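Long-range contact in uncharacterized protein (Leptospirillum rubarum, PDB 3O2I), which is of unknown function, belongs to a family of uncharacterised proteins, and forms a two-chain assembly whose beta-sheet continues across the subunit interface: residues I43-W51 and V84-L95. Residues are numbered along the deposited sequence; the frame is centred on the assembly and turned at random.
Sequences IYLLHSEYW and VTAHGFVEAGGL
Leu46 and Val90 form a hydrogen-bonded pair where strand 41-47, central of the three antiparallel strands this chain contributes, meets the short outermost strand 90-91. Both backbone bonds close this pair, and Ala92 N adds a third to Tyr44 O (2.8 Å). At the end of the strand an aromatic cluster joins the sheet to the last turn of helix 72-87 and the segment that follows. His47, its CG swung opposite the backbone N (chi1 -157°), turns an edge onto the face of Phe89, with CD2 above the centre of that ring and the planes at 68°. Trp51 is turned only 25° from the Phe89 plane but offset, so Phe89 CZ lies over a face of the indole near its rim, 3.5 Å from Trp51 NE1. The six-membered ring of the indole makes an offset edge-to-face pair with His87, whose NE2 is held by Glu62, while Leu59 of helix 53-63 also packs on the cluster. At the other end, Leu95 CB sits over one face of the Tyr44 ring, 3.7 Å from CZ, just where Leu95 pairs with a strand of the second subunit. The His47 imidazole is fixed at both nitrogens: ND1 accepts from Glu49 N, and NE2 donates in the ring plane to His87 O at 2.9 Å.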
# COMPACT_ATOMS: atom_id res chain seq x y z
N ILE B 43 -2.50 -8.25 3.48
CA ILE B 43 -1.18 -8.34 4.09
C ILE B 43 -0.22 -7.53 3.24
O ILE B 43 -0.13 -7.74 2.03
CB ILE B 43 -0.65 -9.79 4.11
CG1 ILE B 43 -1.70 -10.75 4.65
CG2 ILE B 43 0.63 -9.86 4.93
CD1 ILE B 43 -1.65 -10.95 6.14
N TYR B 44 0.48 -6.62 3.88
CA TYR B 44 1.45 -5.78 3.19
C TYR B 44 2.83 -6.16 3.65
O TYR B 44 3.15 -6.02 4.83
CB TYR B 44 1.19 -4.28 3.49
CG TYR B 44 -0.16 -3.81 3.00
CD1 TYR B 44 -0.33 -3.40 1.68
CD2 TYR B 44 -1.27 -3.79 3.84
CE1 TYR B 44 -1.56 -2.98 1.21
CE2 TYR B 44 -2.51 -3.36 3.38
CZ TYR B 44 -2.64 -2.96 2.07
OH TYR B 44 -3.86 -2.52 1.59
N LEU B 45 3.66 -6.63 2.72
CA LEU B 45 5.05 -6.98 3.02
C LEU B 45 6.01 -6.01 2.36
O LEU B 45 5.76 -5.50 1.28
CB LEU B 45 5.36 -8.39 2.53
CG LEU B 45 4.48 -9.53 3.03
CD1 LEU B 45 5.04 -10.86 2.50
CD2 LEU B 45 4.42 -9.55 4.54
N LEU B 46 7.14 -5.77 3.02
CA LEU B 46 8.15 -4.87 2.51
C LEU B 46 9.41 -5.64 2.20
O LEU B 46 9.76 -6.57 2.91
CB LEU B 46 8.50 -3.82 3.57
CG LEU B 46 7.66 -2.56 3.69
CD1 LEU B 46 6.37 -2.70 2.90
CD2 LEU B 46 7.41 -2.22 5.17
N HIS B 47 10.10 -5.24 1.13
CA HIS B 47 11.43 -5.78 0.85
C HIS B 47 12.34 -4.68 0.30
O HIS B 47 11.88 -3.80 -0.41
CB HIS B 47 11.36 -6.94 -0.14
CG HIS B 47 12.53 -7.87 -0.05
ND1 HIS B 47 13.79 -7.52 -0.50
CD2 HIS B 47 12.63 -9.13 0.43
CE1 HIS B 47 14.62 -8.53 -0.29
NE2 HIS B 47 13.95 -9.51 0.28
N SER B 48 13.62 -4.75 0.64
CA SER B 48 14.58 -3.77 0.15
C SER B 48 14.87 -3.94 -1.34
O SER B 48 15.34 -3.01 -1.98
CB SER B 48 15.88 -3.78 0.97
OG SER B 48 16.57 -5.01 0.84
N GLU B 49 14.57 -5.11 -1.89
CA GLU B 49 14.81 -5.34 -3.31
C GLU B 49 13.53 -5.47 -4.14
O GLU B 49 12.46 -5.77 -3.61
CB GLU B 49 15.72 -6.54 -3.55
CG GLU B 49 17.17 -6.29 -3.14
CD GLU B 49 18.15 -7.05 -4.02
OE1 GLU B 49 18.38 -8.25 -3.76
OE2 GLU B 49 18.67 -6.45 -4.97
N TYR B 50 13.66 -5.23 -5.44
CA TYR B 50 12.55 -5.39 -6.36
C TYR B 50 12.48 -6.83 -6.83
O TYR B 50 13.47 -7.41 -7.26
CB TYR B 50 12.70 -4.46 -7.56
CG TYR B 50 11.73 -4.76 -8.69
CD1 TYR B 50 12.17 -5.30 -9.89
CD2 TYR B 50 10.36 -4.52 -8.53
CE1 TYR B 50 11.28 -5.59 -10.92
CE2 TYR B 50 9.46 -4.81 -9.55
CZ TYR B 50 9.92 -5.34 -10.74
OH TYR B 50 9.03 -5.62 -11.75
N TRP B 51 11.29 -7.41 -6.73
CA TRP B 51 11.04 -8.74 -7.27
C TRP B 51 10.10 -8.54 -8.44
O TRP B 51 9.07 -7.88 -8.29
CB TRP B 51 10.35 -9.63 -6.24
CG TRP B 51 11.13 -9.86 -4.97
CD1 TRP B 51 11.24 -8.99 -3.92
CD2 TRP B 51 11.87 -11.03 -4.61
NE1 TRP B 51 12.03 -9.56 -2.93
CE2 TRP B 51 12.41 -10.81 -3.33
CE3 TRP B 51 12.12 -12.25 -5.25
CZ2 TRP B 51 13.21 -11.76 -2.68
CZ3 TRP B 51 12.91 -13.20 -4.59
CH2 TRP B 51 13.44 -12.94 -3.32
N VAL B 84 8.44 -13.89 5.09
CA VAL B 84 9.13 -13.17 6.16
C VAL B 84 10.36 -13.94 6.65
O VAL B 84 11.46 -13.38 6.74
CB VAL B 84 8.20 -12.86 7.36
CG1 VAL B 84 9.03 -12.51 8.60
CG2 VAL B 84 7.25 -11.71 7.01
N THR B 85 10.18 -15.23 6.95
CA THR B 85 11.25 -16.05 7.52
C THR B 85 12.32 -16.46 6.52
O THR B 85 13.51 -16.46 6.82
CB THR B 85 10.69 -17.32 8.18
OG1 THR B 85 9.88 -16.95 9.30
CG2 THR B 85 11.81 -18.22 8.64
N ALA B 86 11.89 -16.80 5.31
CA ALA B 86 12.78 -17.38 4.31
C ALA B 86 13.45 -16.37 3.37
O ALA B 86 14.51 -16.64 2.82
CB ALA B 86 12.04 -18.43 3.50
N HIS B 87 12.83 -15.21 3.17
CA HIS B 87 13.35 -14.31 2.14
C HIS B 87 13.51 -12.84 2.56
O HIS B 87 13.81 -11.98 1.73
CB HIS B 87 12.51 -14.43 0.86
CG HIS B 87 12.75 -15.70 0.11
ND1 HIS B 87 13.89 -15.92 -0.64
CD2 HIS B 87 12.01 -16.83 -0.01
CE1 HIS B 87 13.83 -17.12 -1.19
NE2 HIS B 87 12.70 -17.69 -0.82
N GLY B 88 13.32 -12.56 3.84
CA GLY B 88 13.65 -11.25 4.39
C GLY B 88 12.60 -10.16 4.21
O GLY B 88 12.91 -8.98 4.37
N PHE B 89 11.38 -10.55 3.88
CA PHE B 89 10.26 -9.62 3.85
C PHE B 89 9.90 -9.23 5.28
O PHE B 89 9.99 -10.05 6.20
CB PHE B 89 9.03 -10.25 3.18
CG PHE B 89 9.18 -10.47 1.69
CD1 PHE B 89 8.68 -9.56 0.79
CD2 PHE B 89 9.78 -11.63 1.21
CE1 PHE B 89 8.80 -9.77 -0.57
CE2 PHE B 89 9.91 -11.85 -0.16
CZ PHE B 89 9.43 -10.92 -1.05
N VAL B 90 9.51 -7.98 5.48
CA VAL B 90 9.04 -7.55 6.79
C VAL B 90 7.59 -7.13 6.62
O VAL B 90 7.25 -6.45 5.66
CB VAL B 90 9.91 -6.40 7.38
CG1 VAL B 90 11.36 -6.81 7.41
CG2 VAL B 90 9.77 -5.14 6.57
N GLU B 91 6.73 -7.58 7.53
CA GLU B 91 5.31 -7.26 7.41
C GLU B 91 5.04 -5.87 7.93
O GLU B 91 5.49 -5.51 9.02
CB GLU B 91 4.45 -8.27 8.17
CG GLU B 91 2.95 -8.02 8.02
CD GLU B 91 2.11 -9.07 8.73
OE1 GLU B 91 2.67 -9.85 9.53
OE2 GLU B 91 0.88 -9.10 8.49
N ALA B 92 4.31 -5.08 7.15
CA ALA B 92 3.90 -3.74 7.56
C ALA B 92 2.62 -3.86 8.36
O ALA B 92 1.91 -4.87 8.26
CB ALA B 92 3.68 -2.86 6.35
N GLY B 93 2.33 -2.84 9.16
CA GLY B 93 1.14 -2.83 9.99
C GLY B 93 -0.15 -2.54 9.23
O GLY B 93 -1.25 -2.80 9.74
N GLY B 94 -0.03 -2.00 8.02
CA GLY B 94 -1.21 -1.66 7.25
C GLY B 94 -0.96 -0.47 6.34
O GLY B 94 0.15 0.05 6.27
N LEU B 95 -2.01 -0.05 5.64
CA LEU B 95 -1.89 1.02 4.66
C LEU B 95 -3.06 1.98 4.82
O LEU B 95 -4.20 1.56 5.00
CB LEU B 95 -1.86 0.46 3.24
CG LEU B 95 -1.69 1.44 2.07
CD1 LEU B 95 -1.15 0.75 0.83
CD2 LEU B 95 -3.02 2.15 1.74
O HOH W 1 0.06 -6.17 6.45